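Local atomic coordinates of antigen MTB48, Mycobacterial protein (Mycobacterium smegmatis, PDB entry 4WJ1), a protein that is a substrate of the ESX-1 type VII secretion system and is probably involved in DNA conjugation, at least in the recipient strain. Residues M125-A130 against S273-I278; P30-K35 against K48-A53. One frame throughout, in Å; residues are numbered along the deposited sequence.

Interaction 1. Residues M125-A130 against S273-I278; sequences MEYPSA and SQIQEI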
HETATM    1  N   MSE A 125      -5.874 -11.771   5.302  1.00 78.45           N
HETATM    2  CA  MSE A 125      -6.759 -11.876   4.154  1.00 78.68           C
HETATM    3  C   MSE A 125      -6.278 -13.033   3.285  1.00 74.08           C
HETATM    4  O   MSE A 125      -5.111 -13.072   2.887  1.00 69.30           O
HETATM    5  CB  MSE A 125      -6.787 -10.551   3.382  1.00 80.52           C
HETATM    6  CG  MSE A 125      -7.373  -9.392   4.187  1.00 79.88           C
HETATM    7 SE   MSE A 125      -6.666  -7.605   3.807  0.33 58.83          SE
HETATM    8  CE  MSE A 125      -4.945  -7.748   4.690  1.00 76.98           C
ATOM      9  N   GLU A 126      -7.153 -14.001   3.021  1.00 69.89           N
ATOM     10  CA  GLU A 126      -6.722 -15.129   2.217  1.00 73.19           C
ATOM     11  C   GLU A 126      -6.757 -14.729   0.750  1.00 66.97           C
ATOM     12  O   GLU A 126      -7.761 -14.229   0.243  1.00 66.69           O
ATOM     13  CB  GLU A 126      -7.569 -16.384   2.465  1.00 83.32           C
ATOM     14  CG  GLU A 126      -6.711 -17.656   2.451  1.00 95.01           C
ATOM     15  CD  GLU A 126      -7.440 -18.885   1.927  1.00105.41           C
ATOM     16  OE1 GLU A 126      -8.689 -18.910   1.969  1.00108.98           O
ATOM     17  OE2 GLU A 126      -6.757 -19.828   1.463  1.00105.49           O
ATOM     18  N   TYR A 127      -5.630 -14.940   0.087  1.00 61.25           N
ATOM     19  CA  TYR A 127      -5.463 -14.549  -1.297  1.00 59.96           C
ATOM     20  C   TYR A 127      -6.153 -15.568  -2.198  1.00 65.58           C
ATOM     21  O   TYR A 127      -5.929 -16.775  -2.074  1.00 68.33           O
ATOM     22  CB  TYR A 127      -3.979 -14.432  -1.621  1.00 51.82           C
ATOM     23  CG  TYR A 127      -3.647 -13.810  -2.949  1.00 48.20           C
ATOM     24  CD1 TYR A 127      -3.761 -12.433  -3.143  1.00 46.59           C
ATOM     25  CD2 TYR A 127      -3.187 -14.593  -4.003  1.00 41.45           C
ATOM     26  CE1 TYR A 127      -3.437 -11.853  -4.356  1.00 37.50           C
ATOM     27  CE2 TYR A 127      -2.867 -14.026  -5.226  1.00 44.75           C
ATOM     28  CZ  TYR A 127      -2.995 -12.659  -5.396  1.00 48.32           C
ATOM     29  OH  TYR A 127      -2.669 -12.100  -6.610  1.00 61.12           O
ATOM     30  N   PRO A 128      -7.024 -15.086  -3.089  1.00 62.17           N
ATOM     31  CA  PRO A 128      -7.826 -15.957  -3.954  1.00 60.34           C
ATOM     32  C   PRO A 128      -6.955 -16.764  -4.915  1.00 67.65           C
ATOM     33  O   PRO A 128      -5.881 -16.295  -5.295  1.00 65.61           O
ATOM     34  CB  PRO A 128      -8.710 -14.970  -4.720  1.00 51.87           C
ATOM     35  CG  PRO A 128      -8.644 -13.695  -3.945  1.00 55.37           C
ATOM     36  CD  PRO A 128      -7.287 -13.662  -3.343  1.00 54.31           C
ATOM     37  N   SER A 129      -7.412 -17.954  -5.298  1.00 73.49           N
ATOM     38  CA  SER A 129      -6.676 -18.773  -6.258  1.00 80.01           C
ATOM     39  C   SER A 129      -7.547 -19.121  -7.471  1.00 82.35           C
ATOM     40  O   SER A 129      -8.705 -19.518  -7.321  1.00 83.30           O
ATOM     41  CB  SER A 129      -6.166 -20.051  -5.587  1.00 81.04           C
ATOM     42  OG  SER A 129      -7.253 -20.863  -5.185  1.00 83.12           O
ATOM     43  N   ALA A 130      -6.983 -18.977  -8.670  1.00 78.82           N
ATOM     44  CA  ALA A 130      -7.723 -19.221  -9.911  1.00 73.54           C
ATOM     45  C   ALA A 130      -8.136 -20.681 -10.074  1.00 74.93           C
ATOM     46  O   ALA A 130      -7.701 -21.558  -9.327  1.00 73.33           O
ATOM     47  CB  ALA A 130      -6.896 -18.779 -11.123  1.00 65.74           C
ATOM     48  N   SER A 273      -3.503 -12.498 -18.449  1.00 45.05           N
ATOM     49  CA  SER A 273      -3.940 -11.698 -17.313  1.00 43.94           C
ATOM     50  C   SER A 273      -3.447 -12.263 -15.992  1.00 48.32           C
ATOM     51  O   SER A 273      -3.871 -11.802 -14.940  1.00 48.33           O
ATOM     52  CB  SER A 273      -5.466 -11.586 -17.282  1.00 41.57           C
ATOM     53  OG  SER A 273      -6.058 -12.835 -16.961  1.00 46.90           O
ATOM     54  N   GLN A 274      -2.578 -13.270 -16.039  1.00 51.50           N
ATOM     55  CA  GLN A 274      -1.993 -13.816 -14.815  1.00 50.37           C
ATOM     56  C   GLN A 274      -1.194 -12.748 -14.094  1.00 54.83           C
ATOM     57  O   GLN A 274      -0.349 -12.088 -14.692  1.00 60.65           O
ATOM     58  CB  GLN A 274      -1.086 -15.007 -15.112  1.00 47.99           C
ATOM     59  CG  GLN A 274      -1.807 -16.322 -15.295  1.00 52.69           C
ATOM     60  CD  GLN A 274      -0.855 -17.435 -15.673  1.00 66.92           C
ATOM     61  OE1 GLN A 274      -0.805 -17.851 -16.832  1.00 73.08           O
ATOM     62  NE2 GLN A 274      -0.084 -17.923 -14.696  1.00 70.30           N
ATOM     63  N   ILE A 275      -1.465 -12.581 -12.806  1.00 53.93           N
ATOM     64  CA  ILE A 275      -0.783 -11.576 -12.003  1.00 49.56           C
ATOM     65  C   ILE A 275      -0.197 -12.201 -10.750  1.00 47.52           C
ATOM     66  O   ILE A 275      -0.590 -13.300 -10.352  1.00 51.04           O
ATOM     67  CB  ILE A 275      -1.732 -10.463 -11.594  1.00 44.20           C
ATOM     68  CG1 ILE A 275      -2.878 -11.059 -10.779  1.00 43.59           C
ATOM     69  CG2 ILE A 275      -2.259  -9.750 -12.813  1.00 39.82           C
ATOM     70  CD1 ILE A 275      -3.811 -10.031 -10.238  1.00 43.99           C
ATOM     71  N   GLN A 276       0.741 -11.506 -10.120  1.00 48.26           N
ATOM     72  CA  GLN A 276       1.345 -12.042  -8.910  1.00 53.01           C
ATOM     73  C   GLN A 276       0.885 -11.276  -7.675  1.00 47.84           C
ATOM     74  O   GLN A 276       0.580 -10.079  -7.740  1.00 51.69           O
ATOM     75  CB  GLN A 276       2.871 -12.037  -9.007  1.00 66.52           C
ATOM     76  CG  GLN A 276       3.466 -11.001  -9.947  1.00 77.84           C
ATOM     77  CD  GLN A 276       4.972 -11.187 -10.130  1.00 92.69           C
ATOM     78  OE1 GLN A 276       5.423 -12.202 -10.672  1.00 98.72           O
ATOM     79  NE2 GLN A 276       5.756 -10.208  -9.667  1.00 89.06           N
ATOM     80  N   GLU A 277       0.814 -11.997  -6.561  1.00 48.46           N
ATOM     81  CA  GLU A 277       0.408 -11.452  -5.275  1.00 43.24           C
ATOM     82  C   GLU A 277       1.361 -10.350  -4.828  1.00 44.03           C
ATOM     83  O   GLU A 277       2.571 -10.459  -4.994  1.00 44.35           O
ATOM     84  CB  GLU A 277       0.353 -12.566  -4.221  1.00 46.33           C
ATOM     85  CG  GLU A 277      -0.217 -12.131  -2.878  1.00 53.51           C
ATOM     86  CD  GLU A 277      -0.203 -13.239  -1.835  1.00 60.18           C
ATOM     87  OE1 GLU A 277       0.139 -14.397  -2.179  1.00 61.84           O
ATOM     88  OE2 GLU A 277      -0.530 -12.943  -0.664  1.00 64.59           O
ATOM     89  N   ILE A 278       0.797  -9.277  -4.292  1.00 42.45           N
ATOM     90  CA  ILE A 278       1.575  -8.204  -3.701  1.00 43.82           C
ATOM     91  C   ILE A 278       1.659  -8.507  -2.222  1.00 51.79           C
ATOM     92  O   ILE A 278       0.637  -8.515  -1.531  1.00 58.02           O
ATOM     93  CB  ILE A 278       0.928  -6.817  -3.915  1.00 45.53           C
ATOM     94  CG1 ILE A 278       0.583  -6.595  -5.390  1.00 43.11           C
ATOM     95  CG2 ILE A 278       1.839  -5.717  -3.417  1.00 43.77           C
ATOM     96  CD1 ILE A 278       1.800  -6.528  -6.282  1.00 43.41           C
TER
HETATM   97  O   HOH W   1      -1.908 -13.997  -8.194  1.00 48.68           O

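Interaction 2. Residues P30-K35 against K48-A53; sequences PGDATK and KLMASA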
ATOM      1  N   PRO A  30      -6.204   5.169  -2.769  1.00 39.39           N
ATOM      2  CA  PRO A  30      -6.986   4.780  -3.944  1.00 34.39           C
ATOM      3  C   PRO A  30      -8.413   4.400  -3.614  1.00 38.54           C
ATOM      4  O   PRO A  30      -8.673   3.840  -2.551  1.00 32.09           O
ATOM      5  CB  PRO A  30      -6.226   3.569  -4.476  1.00 29.04           C
ATOM      6  CG  PRO A  30      -4.814   3.879  -4.115  1.00 33.80           C
ATOM      7  CD  PRO A  30      -4.869   4.548  -2.773  1.00 29.42           C
ATOM      8  N   GLY A  31      -9.335   4.705  -4.526  1.00 35.77           N
ATOM      9  CA  GLY A  31     -10.693   4.249  -4.361  1.00 30.37           C
ATOM     10  C   GLY A  31     -10.814   2.771  -4.664  1.00 39.67           C
ATOM     11  O   GLY A  31      -9.838   2.052  -4.772  1.00 41.29           O
ATOM     12  N   ASP A  32     -12.044   2.314  -4.810  1.00 49.53           N
ATOM     13  CA  ASP A  32     -12.312   0.926  -5.101  1.00 40.54           C
ATOM     14  C   ASP A  32     -12.481   0.780  -6.634  1.00 45.92           C
ATOM     15  O   ASP A  32     -12.243   1.727  -7.387  1.00 51.87           O
ATOM     16  CB  ASP A  32     -13.557   0.497  -4.324  1.00 44.55           C
ATOM     17  CG  ASP A  32     -13.616  -0.980  -4.073  1.00 60.24           C
ATOM     18  OD1 ASP A  32     -12.813  -1.735  -4.666  1.00 58.73           O
ATOM     19  OD2 ASP A  32     -14.495  -1.383  -3.286  1.00 71.58           O
ATOM     20  N   ALA A  33     -12.885  -0.399  -7.091  1.00 38.07           N
ATOM     21  CA  ALA A  33     -13.047  -0.660  -8.511  1.00 31.24           C
ATOM     22  C   ALA A  33     -14.075  -1.755  -8.695  1.00 36.39           C
ATOM     23  O   ALA A  33     -14.324  -2.510  -7.755  1.00 29.27           O
ATOM     24  CB  ALA A  33     -11.727  -1.069  -9.131  1.00 35.28           C
ATOM     25  N   THR A  34     -14.668  -1.845  -9.893  1.00 32.29           N
ATOM     26  CA  THR A  34     -15.521  -2.979 -10.224  1.00 27.69           C
ATOM     27  C   THR A  34     -14.966  -3.806 -11.401  1.00 29.88           C
ATOM     28  O   THR A  34     -14.185  -3.296 -12.205  1.00 31.89           O
ATOM     29  CB  THR A  34     -16.942  -2.511 -10.540  1.00 37.66           C
ATOM     30  OG1 THR A  34     -16.916  -1.609 -11.645  1.00 40.32           O
ATOM     31  CG2 THR A  34     -17.529  -1.801  -9.348  1.00 35.80           C
ATOM     32  N   LYS A  35     -15.339  -5.090 -11.451  1.00 30.27           N
ATOM     33  CA  LYS A  35     -15.067  -6.013 -12.575  1.00 35.04           C
ATOM     34  C   LYS A  35     -15.563  -5.487 -13.912  1.00 33.67           C
ATOM     35  O   LYS A  35     -16.662  -4.961 -13.976  1.00 30.82           O
ATOM     36  CB  LYS A  35     -15.778  -7.355 -12.368  1.00 37.08           C
ATOM     37  CG  LYS A  35     -15.156  -8.277 -11.408  1.00 52.17           C
ATOM     38  CD  LYS A  35     -16.222  -9.061 -10.674  1.00 54.61           C
ATOM     39  CE  LYS A  35     -17.087  -9.804 -11.637  1.00 57.65           C
ATOM     40  NZ  LYS A  35     -17.961 -10.763 -10.905  1.00 69.63           N
ATOM     41  N   LYS A  48      -8.102 -10.999  -7.031  1.00 37.91           N
ATOM     42  CA  LYS A  48      -6.692 -10.969  -6.627  1.00 37.93           C
ATOM     43  C   LYS A  48      -6.223  -9.537  -6.453  1.00 38.39           C
ATOM     44  O   LYS A  48      -5.663  -9.185  -5.417  1.00 42.88           O
ATOM     45  CB  LYS A  48      -5.809 -11.695  -7.649  1.00 42.07           C
ATOM     46  CG  LYS A  48      -6.042 -13.197  -7.660  1.00 54.58           C
ATOM     47  CD  LYS A  48      -5.052 -13.953  -8.524  1.00 62.00           C
ATOM     48  CE  LYS A  48      -5.342 -15.450  -8.462  1.00 68.49           C
ATOM     49  NZ  LYS A  48      -4.352 -16.257  -9.220  1.00 69.30           N
ATOM     50  N   LEU A  49      -6.462  -8.702  -7.459  1.00 31.72           N
ATOM     51  CA  LEU A  49      -6.053  -7.312  -7.376  1.00 32.41           C
ATOM     52  C   LEU A  49      -6.717  -6.606  -6.206  1.00 39.04           C
ATOM     53  O   LEU A  49      -6.088  -5.794  -5.541  1.00 46.44           O
ATOM     54  CB  LEU A  49      -6.367  -6.571  -8.665  1.00 28.71           C
ATOM     55  CG  LEU A  49      -5.506  -6.987  -9.849  1.00 35.07           C
ATOM     56  CD1 LEU A  49      -6.072  -6.406 -11.152  1.00 32.30           C
ATOM     57  CD2 LEU A  49      -4.073  -6.547  -9.641  1.00 26.51           C
HETATM   58  N   MSE A  50      -7.986  -6.909  -5.956  1.00 32.57           N
HETATM   59  CA  MSE A  50      -8.680  -6.283  -4.842  1.00 32.18           C
HETATM   60  C   MSE A  50      -8.047  -6.733  -3.520  1.00 38.18           C
HETATM   61  O   MSE A  50      -7.938  -5.958  -2.570  1.00 39.32           O
HETATM   62  CB  MSE A  50     -10.172  -6.624  -4.862  1.00 26.79           C
HETATM   63  CG  MSE A  50     -10.956  -6.047  -6.032  1.00 38.96           C
HETATM   64 SE   MSE A  50     -10.656  -4.133  -6.373  0.80 38.68          SE
HETATM   65  CE  MSE A  50      -9.338  -4.366  -7.798  1.00 35.37           C
ATOM     66  N   ALA A  51      -7.630  -7.989  -3.468  1.00 32.94           N
ATOM     67  CA  ALA A  51      -7.072  -8.541  -2.242  1.00 35.61           C
ATOM     68  C   ALA A  51      -5.729  -7.876  -1.945  1.00 34.51           C
ATOM     69  O   ALA A  51      -5.446  -7.512  -0.812  1.00 33.59           O
ATOM     70  CB  ALA A  51      -6.919 -10.048  -2.347  1.00 25.45           C
ATOM     71  N   SER A  52      -4.920  -7.698  -2.980  1.00 32.01           N
ATOM     72  CA  SER A  52      -3.672  -6.975  -2.846  1.00 24.68           C
ATOM     73  C   SER A  52      -3.913  -5.540  -2.389  1.00 34.26           C
ATOM     74  O   SER A  52      -3.237  -5.062  -1.488  1.00 44.38           O
ATOM     75  CB  SER A  52      -2.905  -6.993  -4.164  1.00 23.02           C
ATOM     76  OG  SER A  52      -2.406  -8.302  -4.431  1.00 33.72           O
ATOM     77  N   ALA A  53      -4.884  -4.863  -3.000  1.00 31.24           N
ATOM     78  CA  ALA A  53      -5.189  -3.487  -2.639  1.00 29.25           C
ATOM     79  C   ALA A  53      -5.574  -3.397  -1.164  1.00 28.96           C
ATOM     80  O   ALA A  53      -5.127  -2.505  -0.452  1.00 29.02           O
ATOM     81  CB  ALA A  53      -6.312  -2.926  -3.515  1.00 22.68           C
TER

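Interaction 1. Residues M125-A130 against S273-I278
Y127 OH is tied to the backbone of I275 through one water, which lies 2.6 Å from Y127 OH at the edge of the ring and in its plane. The same water donates a hydrogen bond of 2.6 Å to I275 O, giving the phenol a two-step polar link to the other segment. Most of the remaining contact is E277 laid over one face of the ring. E277 CG sits 3.5 Å from the centroid of the Y127 ring and only 12° off the normal, a CH-pi contact, while E277 CB lies 3.5 Å from Y127 CZ. Beyond CG the chain stays extended and carries the carboxylate back over the ring, with E277 CD 3.7 Å from Y127 CG; ring and carboxylate planes differ by just 8°. Both side chains leave with CG anti to the backbone N (chi1 -170° in Y127), and the two run antiparallel, the hydroxyl lying by the backbone of E277 (Y127 OH to E277 CA 3.4 Å) and the carboxylate by the root of the ring. I275 adds a lighter touch, its CG1 4.3 Å from Y127 OH. Y127 also rests on K48 of helix 40-96. Two irregular connections, one between helices 40-96 and 139-147 and the other following helix 248-272, thus lie side by side along the elongated helical bundle of the fused PE-PPE fold.

Interaction 2. Residues P30-K35 against K48-A53
M50, present as selenomethionine, reaches from helix 40-96 to the extended loop at D32 and A33, and its selenium does nearly all the touching. On the packed side, the buried A33 turns its methyl toward the helix. A33 CB stands 4.3 Å from M50 SE, an apolar contact between backbones whose CA atoms are 8.0 Å apart at A33 and M50. M50 starts with CG anti to its own carbonyl carbon, then bends at chi2 (-48°) and again at chi3, which brings selenium up to the loop and lays the terminal methyl beside A33 CB. A33 O lies 4.2 Å from M50 SE. F159 of helix 154-178 packs against both A33 and M50, which makes this the tighter part of the contact, and A33 O is hydrogen-bonded to Y46 OH.

Residues 30-35 belong to the connection between helices 12-22 and 40-96, the antiparallel helical pair of the PE domain, here running along both helix 40-96 and helix 154-178. T34 N bonds to S155 OG and G31 N to Q162 OE1, so the same connection is held to the PPE side of the bundle.

Toward solvent the contact thins to D32, an exposed residue. Its side chain crosses the end of M50 at a slant, and D32 OD1 approaches M50 SE to 3.6 Å. D32 OD1 also accepts a hydrogen bond from A33 N, 2.8 Å long with an N-H...O angle of 145°; the donor stands 40° out of the carboxylate plane. The bond made within the loop and the contact with the selenium of the helix share this one carboxylate oxygen.

How the interactions relate
From the N terminus, the chain leaves helix 12-22, passes through 30-35 and enters helix 40-96, where interaction 2 closes a short loop with 12 residues between its segments. Interaction 1 opens later, in the long connection after that helix, and closes only past helix 248-272, spanning 142 mostly helical residues. The two are in series, neither nested nor crossed, with centres about 12 Å apart. They meet on helix 40-96: K48 packs on the Y127 hydroxyl and the P128 carbonyl, and L49 on I275, while M50 faces the 30-35 loop. One helix of the PE domain thus joins its own incoming loop to two later connections.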